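Local coordinates for protein chitin deacetylase (Bombyx mori, PDB 5ZNS) that removes the N-acetyl groups of N-acetylglucosamine units in chitin, a zinc-dependent hydrolysis that yields chitosan and acetate, at residues 343-348 / 366-371; 23-28 / 177-182. All blocks are in the same frame, centred on the assembly; numbering follows the deposited sequence.

The two contacts lie on opposite sides of the chain's centre, about 44 Å apart between centres, and share no helix or strand. Contact 1 is mostly buried although it sits far out, about 26 Å from the chain centre: it is local and joins the end of the first strand of a two-stranded hairpin to the loop after the second. Contact 2 is partly buried and bridges segments 149 residues apart, tying the approach to strand 38-44 to a loop before strand 184-185. Each has one backbone hydrogen bond. Contact 1 adds leucine-tyrosine-proline packing and a bridging water, whereas contact 2 relies on prolines and an indole face.

Contact 1. Residues 343-348 / 366-371; sequences CKLTSK and NYPWLN
Tyr-367 CG stands anti to the backbone N (chi1 -170°), which turns CD1 of the ring to Leu-345 CB and CD1, while Leu-345 CG lies anti to its own carbonyl carbon; the two side chains cross at about a right angle. At their base Leu-345 CB lies 3.8 Å from Tyr-367 CB, and Leu-345 CD1 reaches 4.1 Å from Tyr-367 CD1. Beyond this point the phenol leads away from 343-348. The same leucine CD1 lies 4.3 Å from Pro-368 CD, and leucine suits the place through this apolar reach between tyrosine and proline.

One backbone hydrogen bond joins the segments next to the Leu-345/Tyr-367 pair. Tyr-367 N donates to Thr-346 O over 2.8 Å and nearly straight, 168° at the hydrogen, although the donor stands 42° out of the carbonyl plane. Asn-366 CB lies against the same oxygen.

Ser-347 is small enough for its CB to rest 3.6 Å from Tyr-367 O. Its OG does not bond that carbonyl directly; a water spans the gap, held 2.7 Å from Ser-347 OG and giving a proton to Tyr-367 O at 2.8 Å. The same OG is hydrogen-bonded to Glu-349 N, and the hydroxyl thus ties the chain just after it and, through the water, the carbonyl of Tyr-367.

Strand 341-345 pairs antiparallel with strand 355-359, and Cys-343 pins this hairpin to the following loop through its disulfide with Cys-363. Leu-345 and Tyr-367 both pack on Leu-357, while the phenol ring stacks with His-80. Pro-368 carries the loop across to Ile-130 and Phe-134, docking the hairpin region against helix 117-134.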
# COMPACT_ATOMS: atom_id res chain seq x y z
N CYS A 343 -0.95 9.98 -25.43
CA CYS A 343 -2.31 9.99 -25.94
C CYS A 343 -3.06 11.17 -25.35
O CYS A 343 -3.25 11.24 -24.13
CB CYS A 343 -3.00 8.68 -25.57
SG CYS A 343 -1.98 7.26 -26.02
N LYS A 344 -3.51 12.08 -26.20
CA LYS A 344 -4.32 13.21 -25.77
C LYS A 344 -5.79 12.80 -25.90
O LYS A 344 -6.30 12.68 -27.02
CB LYS A 344 -4.00 14.46 -26.59
CG LYS A 344 -4.38 15.76 -25.91
CD LYS A 344 -3.72 16.98 -26.56
CE LYS A 344 -3.81 18.19 -25.62
NZ LYS A 344 -2.99 18.02 -24.39
N LEU A 345 -6.45 12.57 -24.77
CA LEU A 345 -7.70 11.84 -24.75
C LEU A 345 -8.80 12.64 -24.07
O LEU A 345 -8.55 13.58 -23.31
CB LEU A 345 -7.56 10.49 -24.05
CG LEU A 345 -6.57 9.50 -24.67
CD1 LEU A 345 -6.34 8.29 -23.76
CD2 LEU A 345 -7.05 9.07 -26.05
N THR A 346 -10.02 12.19 -24.31
CA THR A 346 -11.22 12.92 -23.97
C THR A 346 -12.28 11.89 -23.59
O THR A 346 -12.21 10.74 -24.00
CB THR A 346 -11.64 13.78 -25.17
OG1 THR A 346 -12.41 14.90 -24.73
CG2 THR A 346 -12.42 12.97 -26.15
N SER A 347 -13.26 12.31 -22.78
CA SER A 347 -14.32 11.38 -22.43
C SER A 347 -15.55 12.13 -21.94
O SER A 347 -15.43 13.08 -21.16
CB SER A 347 -13.88 10.38 -21.35
OG SER A 347 -15.01 9.71 -20.80
N LYS A 348 -16.73 11.70 -22.40
CA LYS A 348 -17.99 12.24 -21.89
C LYS A 348 -18.10 12.11 -20.37
O LYS A 348 -18.86 12.85 -19.75
CB LYS A 348 -19.18 11.52 -22.55
CG LYS A 348 -19.37 10.08 -22.04
CD LYS A 348 -20.22 9.21 -22.96
CE LYS A 348 -21.39 9.95 -23.55
NZ LYS A 348 -22.41 8.99 -24.04
N ASN A 366 -10.95 6.53 -26.46
CA ASN A 366 -11.30 7.64 -25.58
C ASN A 366 -10.66 7.41 -24.21
O ASN A 366 -9.98 6.41 -23.97
CB ASN A 366 -12.82 7.85 -25.54
CG ASN A 366 -13.54 6.86 -24.66
OD1 ASN A 366 -13.12 5.71 -24.53
ND2 ASN A 366 -14.63 7.29 -24.03
N TYR A 367 -10.83 8.39 -23.31
CA TYR A 367 -10.14 8.33 -22.02
C TYR A 367 -10.80 7.28 -21.13
O TYR A 367 -12.02 7.33 -20.93
CB TYR A 367 -10.15 9.69 -21.32
CG TYR A 367 -9.26 9.75 -20.09
CD1 TYR A 367 -7.89 9.52 -20.21
CD2 TYR A 367 -9.77 10.03 -18.83
CE1 TYR A 367 -7.06 9.56 -19.12
CE2 TYR A 367 -8.92 10.08 -17.70
CZ TYR A 367 -7.57 9.84 -17.87
OH TYR A 367 -6.70 9.87 -16.80
N PRO A 368 -10.04 6.34 -20.58
CA PRO A 368 -10.62 5.36 -19.66
C PRO A 368 -11.19 6.05 -18.42
O PRO A 368 -10.59 6.98 -17.88
CB PRO A 368 -9.43 4.46 -19.31
CG PRO A 368 -8.46 4.65 -20.44
CD PRO A 368 -8.62 6.07 -20.86
N TRP A 369 -12.37 5.59 -18.00
CA TRP A 369 -13.02 6.06 -16.78
C TRP A 369 -13.96 4.96 -16.29
O TRP A 369 -13.95 3.84 -16.81
CB TRP A 369 -13.77 7.38 -17.02
CG TRP A 369 -13.94 8.22 -15.79
CD1 TRP A 369 -15.11 8.49 -15.13
CD2 TRP A 369 -12.91 8.93 -15.08
NE1 TRP A 369 -14.87 9.30 -14.06
CE2 TRP A 369 -13.53 9.59 -14.00
CE3 TRP A 369 -11.53 9.06 -15.25
CZ2 TRP A 369 -12.82 10.38 -13.09
CZ3 TRP A 369 -10.82 9.84 -14.35
CH2 TRP A 369 -11.47 10.49 -13.28
N LEU A 370 -14.82 5.31 -15.32
CA LEU A 370 -15.62 4.32 -14.58
C LEU A 370 -16.35 3.34 -15.50
O LEU A 370 -16.30 2.13 -15.29
CB LEU A 370 -16.64 5.03 -13.69
CG LEU A 370 -16.26 5.47 -12.28
CD1 LEU A 370 -17.52 5.99 -11.62
CD2 LEU A 370 -15.67 4.31 -11.49
N ASN A 371 -17.08 3.86 -16.48
CA ASN A 371 -17.95 3.04 -17.31
C ASN A 371 -17.24 2.47 -18.53
O ASN A 371 -17.85 1.72 -19.29
CB ASN A 371 -19.17 3.86 -17.77
CG ASN A 371 -20.06 4.30 -16.60
OD1 ASN A 371 -20.19 3.59 -15.61
ND2 ASN A 371 -20.68 5.47 -16.73
O HOH W 1 -14.77 6.98 -20.66

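Contact 2. Residues 23-28 / 177-182. Unlike the reference sequence in segment 177-182: Pro-180 (reference Arg), Trp-182 (reference Cys).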
# COMPACT_ATOMS: atom_id res chain seq x y z
N ASP A 23 -5.83 -10.25 19.86
CA ASP A 23 -5.68 -8.80 19.82
C ASP A 23 -4.81 -8.30 18.67
O ASP A 23 -4.54 -7.09 18.60
CB ASP A 23 -5.12 -8.29 21.16
CG ASP A 23 -3.70 -8.75 21.40
OD1 ASP A 23 -3.26 -9.72 20.76
OD2 ASP A 23 -3.03 -8.13 22.26
N GLY A 24 -4.39 -9.17 17.76
CA GLY A 24 -3.65 -8.74 16.59
C GLY A 24 -2.18 -8.47 16.79
O GLY A 24 -1.52 -8.00 15.85
N THR A 25 -1.63 -8.74 17.98
CA THR A 25 -0.23 -8.43 18.28
C THR A 25 0.68 -9.65 18.23
O THR A 25 1.90 -9.49 18.32
CB THR A 25 -0.10 -7.78 19.67
OG1 THR A 25 -0.64 -8.65 20.68
CG2 THR A 25 -0.85 -6.44 19.72
N VAL A 26 0.13 -10.85 18.06
CA VAL A 26 0.92 -12.08 18.08
C VAL A 26 1.66 -12.24 16.76
O VAL A 26 1.13 -11.92 15.68
CB VAL A 26 0.03 -13.29 18.39
CG1 VAL A 26 0.77 -14.61 18.18
CG2 VAL A 26 -0.50 -13.20 19.83
N ILE A 27 2.90 -12.71 16.84
CA ILE A 27 3.76 -12.89 15.67
C ILE A 27 3.33 -14.14 14.92
O ILE A 27 3.01 -15.16 15.55
CB ILE A 27 5.24 -12.95 16.09
CG1 ILE A 27 5.64 -11.66 16.81
CG2 ILE A 27 6.13 -13.23 14.90
CD1 ILE A 27 7.06 -11.66 17.35
N PRO A 28 3.28 -14.12 13.59
CA PRO A 28 2.96 -15.34 12.85
C PRO A 28 3.96 -16.46 13.15
O PRO A 28 5.16 -16.22 13.32
CB PRO A 28 3.05 -14.89 11.38
CG PRO A 28 2.77 -13.43 11.42
CD PRO A 28 3.34 -12.94 12.73
N SER A 177 -1.27 1.97 19.21
CA SER A 177 -1.24 0.87 20.16
C SER A 177 0.20 0.50 20.44
O SER A 177 1.08 0.69 19.60
CB SER A 177 -1.99 -0.36 19.63
OG SER A 177 -3.30 -0.03 19.22
N ASN A 178 0.43 -0.05 21.63
CA ASN A 178 1.72 -0.63 21.99
C ASN A 178 1.46 -1.99 22.63
O ASN A 178 0.87 -2.05 23.72
CB ASN A 178 2.50 0.29 22.91
CG ASN A 178 3.03 1.52 22.19
OD1 ASN A 178 3.81 1.42 21.24
ND2 ASN A 178 2.59 2.70 22.63
N PRO A 179 1.85 -3.10 21.98
CA PRO A 179 2.54 -3.12 20.68
C PRO A 179 1.61 -2.85 19.48
O PRO A 179 0.39 -3.00 19.62
CB PRO A 179 3.12 -4.53 20.62
CG PRO A 179 2.18 -5.36 21.42
CD PRO A 179 1.69 -4.46 22.54
N PRO A 180 2.16 -2.46 18.33
CA PRO A 180 1.34 -2.31 17.12
C PRO A 180 0.87 -3.67 16.62
O PRO A 180 1.32 -4.72 17.07
CB PRO A 180 2.28 -1.62 16.13
CG PRO A 180 3.65 -2.04 16.58
CD PRO A 180 3.57 -2.11 18.09
N LEU A 181 -0.04 -3.64 15.65
CA LEU A 181 -0.70 -4.86 15.18
C LEU A 181 -0.04 -5.39 13.91
O LEU A 181 0.42 -4.64 13.05
CB LEU A 181 -2.19 -4.62 14.91
CG LEU A 181 -3.07 -3.88 15.93
CD1 LEU A 181 -4.54 -4.20 15.64
CD2 LEU A 181 -2.72 -4.23 17.36
N TRP A 182 -0.00 -6.72 13.82
CA TRP A 182 0.39 -7.43 12.61
C TRP A 182 -0.81 -7.50 11.67
O TRP A 182 -1.95 -7.35 12.10
CB TRP A 182 0.85 -8.85 12.97
CG TRP A 182 2.28 -8.96 13.41
CD1 TRP A 182 2.78 -8.67 14.64
CD2 TRP A 182 3.39 -9.40 12.61
NE1 TRP A 182 4.14 -8.89 14.67
CE2 TRP A 182 4.53 -9.35 13.43
CE3 TRP A 182 3.52 -9.83 11.29
CZ2 TRP A 182 5.80 -9.71 12.97
CZ3 TRP A 182 4.79 -10.20 10.83
CH2 TRP A 182 5.90 -10.13 11.67
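Trp-182 faces Pro-28 and Ile-27 with its indole, and its atoms meet 23-28 from the root outward. CB lies 3.8 Å from Gly-24 O. With CG turned anti to the carbonyl carbon (chi1 -83°), the ring is placed with one face against 26-28: CD1 is 3.8 Å from Val-26 O, which sits over the same face as the proline. NE1 passes Ile-27 CG1 but gives its polar N-H to Asn-261 O. On the six-membered ring, CZ2 at one side touches Ile-27 CG2, and CE3 at the other is 3.4 Å from Pro-28 CD. That CD stands over the ring, 3.5 Å from its centroid and 14° off the normal, a CH-pi contact; Ile-27 CA makes a longer one over the five-membered ring. Proline suits this place, since it has no amide N-H, and its CD methylene, carried on the backbone N, points C-H bonds at the indole face. Replacing the proline with an alanine would remove the CD and CG methylenes, and the six-membered ring would probably lose its CH-pi partner, with a gap opened between indole and chain.

Trp-182 N donates to Gly-24 O at 2.8 Å, nearly along the C=O axis. The positive phi of Gly-24 (80°) favours glycine, and a CB there would crowd Leu-181 CD1. Leu-181 CD2 is 3.7 Å from Thr-25 CG2. Thr-25 CG2 also lies 3.6 Å from Pro-179 CG; the peptide bond before Pro-179 is cis.

Trp-309 of helix 303-311 also meets the indole, and Pro-28 packs on Trp-309 as well. This proline-on-tryptophan CH-pi packing joins two loops of the CE4 polysaccharide deacetylase domain, away from its zinc site.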